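Putative alpha-galactosidase/melibiase (Bacteroides fragilis, PDB 4OGZ) probably hydrolyses terminal, non-reducing alpha-D-galactose residues from alpha-D-galactosides, as a glycosidase of the glycosyl hydrolase 27 family. Local coordinates at residues I15-V20 / L380-Q385; L134-I139 / L358-D363. All coordinates share one frame; numbering follows the deposited sequence.

Interaction 1: residues I15-V20 / L380-Q385; sequences INPPHV and LIAINQ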
# COMPACT_ATOMS: atom_id res chain seq x y z
N ILE A 15 7.07 -18.46 -1.59
CA ILE A 15 7.66 -17.19 -1.25
C ILE A 15 7.03 -16.11 -2.12
O ILE A 15 7.21 -16.08 -3.32
CB ILE A 15 9.22 -17.21 -1.42
CG1 ILE A 15 9.83 -18.14 -0.38
CG2 ILE A 15 9.78 -15.80 -1.28
CD1 ILE A 15 11.31 -18.37 -0.52
N ASN A 16 6.27 -15.23 -1.49
CA ASN A 16 5.46 -14.27 -2.20
C ASN A 16 6.14 -12.92 -2.38
O ASN A 16 7.08 -12.59 -1.67
CB ASN A 16 4.12 -14.12 -1.46
CG ASN A 16 3.36 -15.43 -1.40
OD1 ASN A 16 3.33 -16.16 -2.39
ND2 ASN A 16 2.78 -15.75 -0.24
N PRO A 17 5.66 -12.15 -3.36
CA PRO A 17 6.15 -10.81 -3.59
C PRO A 17 5.95 -9.95 -2.34
O PRO A 17 5.07 -10.24 -1.54
CB PRO A 17 5.24 -10.27 -4.69
CG PRO A 17 4.66 -11.45 -5.37
CD PRO A 17 4.75 -12.61 -4.42
N PRO A 18 6.72 -8.87 -2.20
CA PRO A 18 7.65 -8.31 -3.19
C PRO A 18 8.98 -9.07 -3.28
O PRO A 18 9.51 -9.55 -2.25
CB PRO A 18 7.92 -6.91 -2.66
CG PRO A 18 7.68 -7.01 -1.18
CD PRO A 18 6.63 -8.05 -0.97
N HIS A 19 9.46 -9.20 -4.52
CA HIS A 19 10.77 -9.83 -4.82
C HIS A 19 11.88 -8.81 -5.00
O HIS A 19 13.03 -9.17 -5.33
CB HIS A 19 10.65 -10.70 -6.08
CG HIS A 19 9.62 -11.79 -5.95
ND1 HIS A 19 9.65 -12.71 -4.93
CD2 HIS A 19 8.57 -12.11 -6.73
CE1 HIS A 19 8.63 -13.54 -5.07
NE2 HIS A 19 7.93 -13.18 -6.14
N VAL A 20 11.54 -7.54 -4.79
CA VAL A 20 12.50 -6.46 -4.88
C VAL A 20 12.15 -5.45 -3.77
O VAL A 20 10.98 -5.11 -3.59
CB VAL A 20 12.52 -5.83 -6.30
CG1 VAL A 20 11.14 -5.67 -6.86
CG2 VAL A 20 13.20 -4.48 -6.31
N LEU A 380 -3.99 -10.81 -7.64
CA LEU A 380 -4.15 -9.35 -7.74
C LEU A 380 -3.00 -8.60 -7.06
O LEU A 380 -2.47 -7.63 -7.64
CB LEU A 380 -5.47 -8.86 -7.15
CG LEU A 380 -6.67 -9.23 -7.98
CD1 LEU A 380 -7.95 -8.97 -7.16
CD2 LEU A 380 -6.69 -8.47 -9.30
N ILE A 381 -2.61 -9.08 -5.90
CA ILE A 381 -1.52 -8.50 -5.16
C ILE A 381 -0.23 -8.61 -5.98
O ILE A 381 0.56 -7.67 -6.04
CB ILE A 381 -1.37 -9.18 -3.79
CG1 ILE A 381 -2.49 -8.73 -2.87
CG2 ILE A 381 0.01 -8.88 -3.15
CD1 ILE A 381 -2.63 -9.55 -1.63
N ALA A 382 -0.04 -9.77 -6.60
CA ALA A 382 1.11 -10.01 -7.46
C ALA A 382 1.16 -9.01 -8.62
O ALA A 382 2.22 -8.53 -8.97
CB ALA A 382 1.06 -11.42 -8.01
N ILE A 383 0.00 -8.65 -9.16
CA ILE A 383 -0.09 -7.61 -10.16
C ILE A 383 0.40 -6.29 -9.56
O ILE A 383 1.31 -5.64 -10.11
CB ILE A 383 -1.54 -7.49 -10.70
CG1 ILE A 383 -1.86 -8.71 -11.52
CG2 ILE A 383 -1.70 -6.25 -11.56
CD1 ILE A 383 -3.29 -8.83 -11.96
N ASN A 384 -0.18 -5.92 -8.43
CA ASN A 384 0.21 -4.71 -7.73
C ASN A 384 1.72 -4.63 -7.49
O ASN A 384 2.28 -3.54 -7.60
CB ASN A 384 -0.53 -4.56 -6.41
CG ASN A 384 -0.17 -3.27 -5.64
OD1 ASN A 384 0.57 -3.31 -4.64
ND2 ASN A 384 -0.73 -2.14 -6.05
N GLN A 385 2.34 -5.75 -7.12
CA GLN A 385 3.77 -5.79 -6.72
C GLN A 385 4.74 -6.11 -7.85
O GLN A 385 5.96 -6.38 -7.61
CB GLN A 385 3.97 -6.81 -5.61
CG GLN A 385 3.17 -6.49 -4.33
CD GLN A 385 3.74 -5.28 -3.63
OE1 GLN A 385 4.83 -5.33 -3.02
NE2 GLN A 385 3.04 -4.17 -3.73
O HOH W 1 7.71 -8.33 -6.70
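Pro-17 and Pro-18 meet Gln-385 where helix 378-384 ends, an example of two segments from different domains joined by a little apolar surface and a single water. The close part is the flank of the glutamine: its CB lies 3.8 Å from CB of Pro-17, and the peptide bond before Pro-18 is cis, which folds the two pyrrolidine rings onto neighbouring parts of the same side chain. With the chain bent at chi2 (-70°), the amide runs alongside Pro-18, whose CB is 3.5 Å from OE1. That oxygen takes its hydrogen bond from another quarter, Thr-99 OG1, while NE2 reaches Asn-384 OD1 at 2.8 Å, nearly in the glutamine's own amide plane, and also Pro-100 O. Three partners thus fix the rotation of the amide. The other margins are looser. CG of Pro-17 only grazes CB of Ala-382 at 4.5 Å, and beyond Gln-385 a water bridges the backbones, accepting from His-19 N at 2.9 Å and donating to Gln-385 O at 2.8 Å. Between these segments, then, the chemistry implies a join of apolar contact and bridging water, while next door Asn-16 bonds directly to Asp-133 O.

Interaction 2: residues L134-I139 / L358-D363; sequences LGYAYI and LLCGND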
# COMPACT_ATOMS: atom_id res chain seq x y z
N LEU A 134 1.15 -12.25 2.57
CA LEU A 134 0.91 -11.66 1.25
C LEU A 134 1.51 -10.29 1.08
O LEU A 134 1.35 -9.65 0.03
CB LEU A 134 -0.61 -11.61 1.00
CG LEU A 134 -1.22 -13.00 0.91
CD1 LEU A 134 -2.70 -12.89 0.57
CD2 LEU A 134 -0.54 -13.89 -0.12
N GLY A 135 2.30 -9.85 2.05
CA GLY A 135 3.14 -8.68 1.85
C GLY A 135 2.65 -7.43 2.50
O GLY A 135 3.30 -6.39 2.40
N TYR A 136 1.52 -7.53 3.22
CA TYR A 136 1.06 -6.41 3.99
C TYR A 136 2.06 -6.22 5.13
O TYR A 136 2.29 -7.14 5.96
CB TYR A 136 -0.35 -6.67 4.53
CG TYR A 136 -1.45 -6.73 3.48
CD1 TYR A 136 -2.09 -5.58 3.03
CD2 TYR A 136 -1.84 -7.94 2.93
CE1 TYR A 136 -3.08 -5.63 2.08
CE2 TYR A 136 -2.85 -8.02 1.98
CZ TYR A 136 -3.48 -6.86 1.56
OH TYR A 136 -4.54 -6.95 0.66
N ALA A 137 2.64 -5.03 5.20
CA ALA A 137 3.68 -4.78 6.19
C ALA A 137 3.55 -3.49 6.98
O ALA A 137 4.08 -3.40 8.09
CB ALA A 137 5.06 -4.78 5.45
N TYR A 138 3.06 -2.42 6.35
CA TYR A 138 3.01 -1.10 6.99
C TYR A 138 1.80 -1.04 7.89
O TYR A 138 0.69 -1.30 7.45
CB TYR A 138 2.98 0.07 5.98
CG TYR A 138 4.34 0.31 5.34
CD1 TYR A 138 4.74 -0.45 4.23
CD2 TYR A 138 5.22 1.21 5.85
CE1 TYR A 138 5.99 -0.30 3.68
CE2 TYR A 138 6.48 1.35 5.33
CZ TYR A 138 6.87 0.60 4.23
OH TYR A 138 8.14 0.80 3.68
N ILE A 139 2.01 -0.70 9.16
CA ILE A 139 0.89 -0.47 10.09
C ILE A 139 0.95 0.99 10.50
O ILE A 139 1.84 1.42 11.26
CB ILE A 139 0.96 -1.43 11.27
CG1 ILE A 139 0.73 -2.85 10.76
CG2 ILE A 139 -0.06 -1.07 12.36
CD1 ILE A 139 0.95 -3.94 11.81
N LEU A 358 -1.69 -0.25 -1.04
CA LEU A 358 -2.79 -1.09 -0.61
C LEU A 358 -2.83 -0.97 0.90
O LEU A 358 -2.39 -1.85 1.62
CB LEU A 358 -2.58 -2.53 -1.09
CG LEU A 358 -2.48 -2.69 -2.61
CD1 LEU A 358 -2.07 -4.11 -3.01
CD2 LEU A 358 -3.81 -2.28 -3.26
N LEU A 359 -3.26 0.19 1.37
CA LEU A 359 -3.44 0.42 2.81
C LEU A 359 -4.87 0.12 3.25
O LEU A 359 -5.77 0.94 3.06
CB LEU A 359 -3.06 1.88 3.18
CG LEU A 359 -1.59 2.25 2.78
CD1 LEU A 359 -1.30 3.65 3.25
CD2 LEU A 359 -0.58 1.26 3.35
N CYS A 360 -5.09 -1.01 3.91
CA CYS A 360 -6.46 -1.33 4.34
C CYS A 360 -6.94 -0.37 5.37
O CYS A 360 -6.20 0.06 6.27
CB CYS A 360 -6.58 -2.77 4.89
SG CYS A 360 -5.88 -4.06 3.84
N GLY A 361 -8.25 -0.12 5.31
CA GLY A 361 -8.91 0.79 6.23
C GLY A 361 -9.94 0.14 7.11
O GLY A 361 -10.48 0.80 7.98
N ASN A 362 -10.20 -1.15 6.89
CA ASN A 362 -11.13 -1.90 7.72
C ASN A 362 -10.48 -2.38 8.99
O ASN A 362 -9.28 -2.22 9.18
CB ASN A 362 -11.68 -3.11 6.94
CG ASN A 362 -10.58 -4.08 6.50
OD1 ASN A 362 -9.58 -3.68 5.91
ND2 ASN A 362 -10.78 -5.36 6.77
N ASP A 363 -11.26 -3.00 9.85
CA ASP A 363 -10.74 -3.68 11.05
C ASP A 363 -10.28 -5.07 10.69
O ASP A 363 -11.08 -5.97 10.62
CB ASP A 363 -11.81 -3.75 12.16
CG ASP A 363 -11.26 -4.25 13.50
OD1 ASP A 363 -10.07 -4.60 13.60
OD2 ASP A 363 -12.02 -4.23 14.50
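Tyr-136 brings one corner of its ring, CE1 with CD1 behind it, against the strand formed by residues 358-360. The thiol of Cys-360 sits obliquely to that ring, SG being 3.7 Å from CE1 and 4.6 Å from the ring centroid, 49° off the normal. This is a sulfur-aromatic contact in which the sulfur lies neither squarely over the ring nor at its rim. Leu-358 approaches differently: its carbonyl oxygen stands at the ring edge, near the ring plane, 3.9 Å from CE1, while its CB makes a looser apolar contact with the same carbon at 4.5 Å. Leu-358 and Cys-360 both direct CB toward the 134-139 segment, as alternate residues of a strand do, and Leu-359 between them turns its CB the other way.

The setting is the TIM barrel of the putative catalytic domain. Strand 102-105 runs between strands 138-140 and 358-360 in the parallel sheet, so Tyr-136, just ahead of the second strand, spans a neighbour to reach the eighth. Its CG is anti to the carbonyl carbon (chi1 -67°), which carries the ring past the intervening strand, into the layer between sheet and helices. Phe-348 of helix 341-353, Met-126 of helix 116-128 and Ile-381 of helix 378-384 also touch the tyrosine there. The phenol is buried, yet its oxygen is satisfied by a hydrogen bond with the backbone oxygen of Leu-375, at the end of helix 369-375.

In the fold
The centres of the two interactions lie 14 Å apart, and both segments of interaction 2 fall in sequence between the two segments of interaction 1. Interaction 2 belongs wholly to the TIM barrel, tying the approach to its second strand to its eighth; interaction 1 joins the N-terminal Ig-like domain to helix 378-384, which follows that eighth strand. The same helix connects them physically: Ile-381 packs on Leu-134 and Tyr-136, and Asn-384 on Leu-358. A second, direct link is Asn-16 on Leu-134. On another face of the helix Leu-380 and Ile-383 meet strand 467-472 of the C-terminal beta sandwich. One short helix therefore borders all three domains, so both accessory domains rest on the outer helical layer of the barrel.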